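Local coordinates for protein oligogalacturonate lyase (Vibrio parahaemolyticus RIMD 2210633, PDB 3C5M) that cleaves short pectin-derived oligogalacturonates as a lyase and binds a manganese ion, probably for catalysis, within a seven-bladed beta-propeller, at residues V116-D121 with T167-K172. Sequence-based numbering, arbitrary orientation.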
loop_
_atom_site.group_PDB
_atom_site.type_symbol
_atom_site.label_atom_id
_atom_site.label_comp_id
_atom_site.label_asym_id
_atom_site.label_seq_id
_atom_site.Cartn_x
_atom_site.Cartn_y
_atom_site.Cartn_z
ATOM N N VAL A 116 -11.323 0.742 20.111
ATOM C CA VAL A 116 -11.782 -0.142 19.052
ATOM C C VAL A 116 -12.963 0.570 18.383
ATOM O O VAL A 116 -14.012 0.773 18.986
ATOM C CB VAL A 116 -12.166 -1.521 19.622
ATOM C CG1 VAL A 116 -12.678 -1.368 21.039
ATOM C CG2 VAL A 116 -13.196 -2.184 18.723
ATOM N N ILE A 117 -12.768 0.981 17.138
ATOM C CA ILE A 117 -13.790 1.714 16.419
ATOM C C ILE A 117 -14.763 0.827 15.648
ATOM O O ILE A 117 -15.820 1.294 15.230
ATOM C CB ILE A 117 -13.151 2.709 15.453
ATOM C CG1 ILE A 117 -12.277 1.939 14.479
ATOM C CG2 ILE A 117 -12.302 3.720 16.212
ATOM C CD1 ILE A 117 -11.666 2.799 13.398
ATOM N N TYR A 118 -14.420 -0.442 15.443
ATOM C CA TYR A 118 -15.320 -1.351 14.736
ATOM C C TYR A 118 -14.895 -2.798 14.881
ATOM O O TYR A 118 -13.712 -3.099 14.844
ATOM C CB TYR A 118 -15.403 -0.988 13.252
ATOM C CG TYR A 118 -16.072 -2.044 12.393
ATOM C CD1 TYR A 118 -15.355 -2.737 11.423
ATOM C CD2 TYR A 118 -17.419 -2.359 12.563
ATOM C CE1 TYR A 118 -15.961 -3.727 10.638
ATOM C CE2 TYR A 118 -18.041 -3.342 11.785
ATOM C CZ TYR A 118 -17.298 -4.025 10.820
ATOM O OH TYR A 118 -17.894 -4.997 10.039
ATOM N N THR A 119 -15.854 -3.700 15.051
ATOM C CA THR A 119 -15.526 -5.113 15.199
ATOM C C THR A 119 -16.344 -5.960 14.231
ATOM O O THR A 119 -17.537 -6.141 14.429
ATOM C CB THR A 119 -15.794 -5.614 16.642
ATOM O OG1 THR A 119 -14.963 -4.907 17.575
ATOM C CG2 THR A 119 -15.505 -7.104 16.741
ATOM N N VAL A 120 -15.695 -6.488 13.196
ATOM C CA VAL A 120 -16.371 -7.311 12.193
ATOM C C VAL A 120 -17.399 -8.245 12.798
ATOM O O VAL A 120 -17.172 -8.822 13.856
ATOM C CB VAL A 120 -15.363 -8.149 11.377
ATOM C CG1 VAL A 120 -14.564 -9.058 12.298
ATOM C CG2 VAL A 120 -16.095 -8.960 10.329
ATOM N N ASP A 121 -18.533 -8.398 12.119
ATOM C CA ASP A 121 -19.587 -9.267 12.618
ATOM C C ASP A 121 -19.352 -10.741 12.318
ATOM O O ASP A 121 -18.821 -11.092 11.273
ATOM C CB ASP A 121 -20.933 -8.843 12.052
ATOM C CG ASP A 121 -22.078 -9.670 12.614
ATOM O OD1 ASP A 121 -22.274 -10.820 12.143
ATOM O OD2 ASP A 121 -22.767 -9.173 13.541
ATOM N N THR A 167 -20.009 -13.945 -2.095
ATOM C CA THR A 167 -20.714 -12.703 -1.837
ATOM C C THR A 167 -19.858 -11.807 -0.946
ATOM O O THR A 167 -19.553 -12.150 0.204
ATOM C CB THR A 167 -22.080 -12.977 -1.163
ATOM O OG1 THR A 167 -22.569 -11.779 -0.547
ATOM C CG2 THR A 167 -21.945 -14.050 -0.113
ATOM N N CYS A 168 -19.464 -10.666 -1.503
ATOM C CA CYS A 168 -18.631 -9.687 -0.815
ATOM C C CYS A 168 -19.338 -8.349 -0.755
ATOM O O CYS A 168 -20.142 -8.022 -1.620
ATOM C CB CYS A 168 -17.315 -9.497 -1.567
ATOM S SG CYS A 168 -16.292 -10.957 -1.672
ATOM N N ARG A 169 -19.026 -7.562 0.261
ATOM C CA ARG A 169 -19.639 -6.257 0.387
ATOM C C ARG A 169 -18.586 -5.196 0.672
ATOM O O ARG A 169 -17.629 -5.432 1.405
ATOM C CB ARG A 169 -20.677 -6.258 1.509
ATOM C CG ARG A 169 -20.092 -6.519 2.887
ATOM C CD ARG A 169 -21.168 -6.443 3.948
ATOM N NE ARG A 169 -20.631 -6.575 5.298
ATOM C CZ ARG A 169 -21.350 -6.416 6.405
ATOM N NH1 ARG A 169 -22.644 -6.120 6.329
ATOM N NH2 ARG A 169 -20.773 -6.542 7.593
ATOM N N LEU A 170 -18.784 -4.030 0.075
ATOM C CA LEU A 170 -17.901 -2.891 0.247
ATOM C C LEU A 170 -18.585 -1.996 1.296
ATOM O O LEU A 170 -19.560 -1.315 0.986
ATOM C CB LEU A 170 -17.772 -2.154 -1.085
ATOM C CG LEU A 170 -16.621 -1.168 -1.267
ATOM C CD1 LEU A 170 -16.692 -0.524 -2.648
ATOM C CD2 LEU A 170 -16.688 -0.110 -0.198
ATOM N N ILE A 171 -18.081 -2.005 2.533
ATOM C CA ILE A 171 -18.680 -1.217 3.606
ATOM C C ILE A 171 -17.945 0.071 3.940
ATOM O O ILE A 171 -16.798 0.275 3.559
ATOM C CB ILE A 171 -18.805 -2.026 4.918
ATOM C CG1 ILE A 171 -17.418 -2.361 5.464
ATOM C CG2 ILE A 171 -19.622 -3.286 4.676
ATOM C CD1 ILE A 171 -17.429 -3.126 6.777
ATOM N N LYS A 172 -18.633 0.937 4.668
ATOM C CA LYS A 172 -18.092 2.216 5.080
ATOM C C LYS A 172 -18.431 2.361 6.555
ATOM O O LYS A 172 -19.572 2.160 6.960
ATOM C CB LYS A 172 -18.744 3.331 4.267
ATOM C CG LYS A 172 -18.427 4.731 4.752
ATOM C CD LYS A 172 -19.087 5.781 3.864
ATOM C CE LYS A 172 -20.610 5.714 3.928
ATOM N NZ LYS A 172 -21.148 6.014 5.292
#
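Tyr118 OH and Arg169 NH2 meet at one carboxylate, that of Glu143 on strand 138-145: the phenol is hydrogen-bonded to OE2 and the guanidinium forms a salt bridge with OE1. Tyr118 and Arg169 belong to successive blades of the seven-bladed beta-propeller. Strand 114-119 is the outermost strand of one four-stranded blade, whereas strand 168-174 lies inside the next. The two backbones stay well apart, the nearest CA atoms, those of Tyr118 and Lys172, being 10.7 Å from each other, and the contact is made by side-chain ends. With CG anti to the backbone N (chi1 168°), the tyrosine ring extends toward the second blade and meets Arg169 and Ile171 coming from the opposite direction. No direct bond joins Tyr118 OH to Arg169 NH2, which lie 4.1 Å apart, and the ring and guanidinium planes are inclined by 52°. The shared carboxylate of Glu143 would offset the arginine charge, while Trp124 makes a cation-pi contact with Arg169. Ile171 adds the apolar part of the contact, its CD1 methyl approaching the Tyr118 ring obliquely, 4.1 Å from CZ. The same methyl comes closest at the phenol oxygen, with Ile171 CD1 3.8 Å from Tyr118 OH.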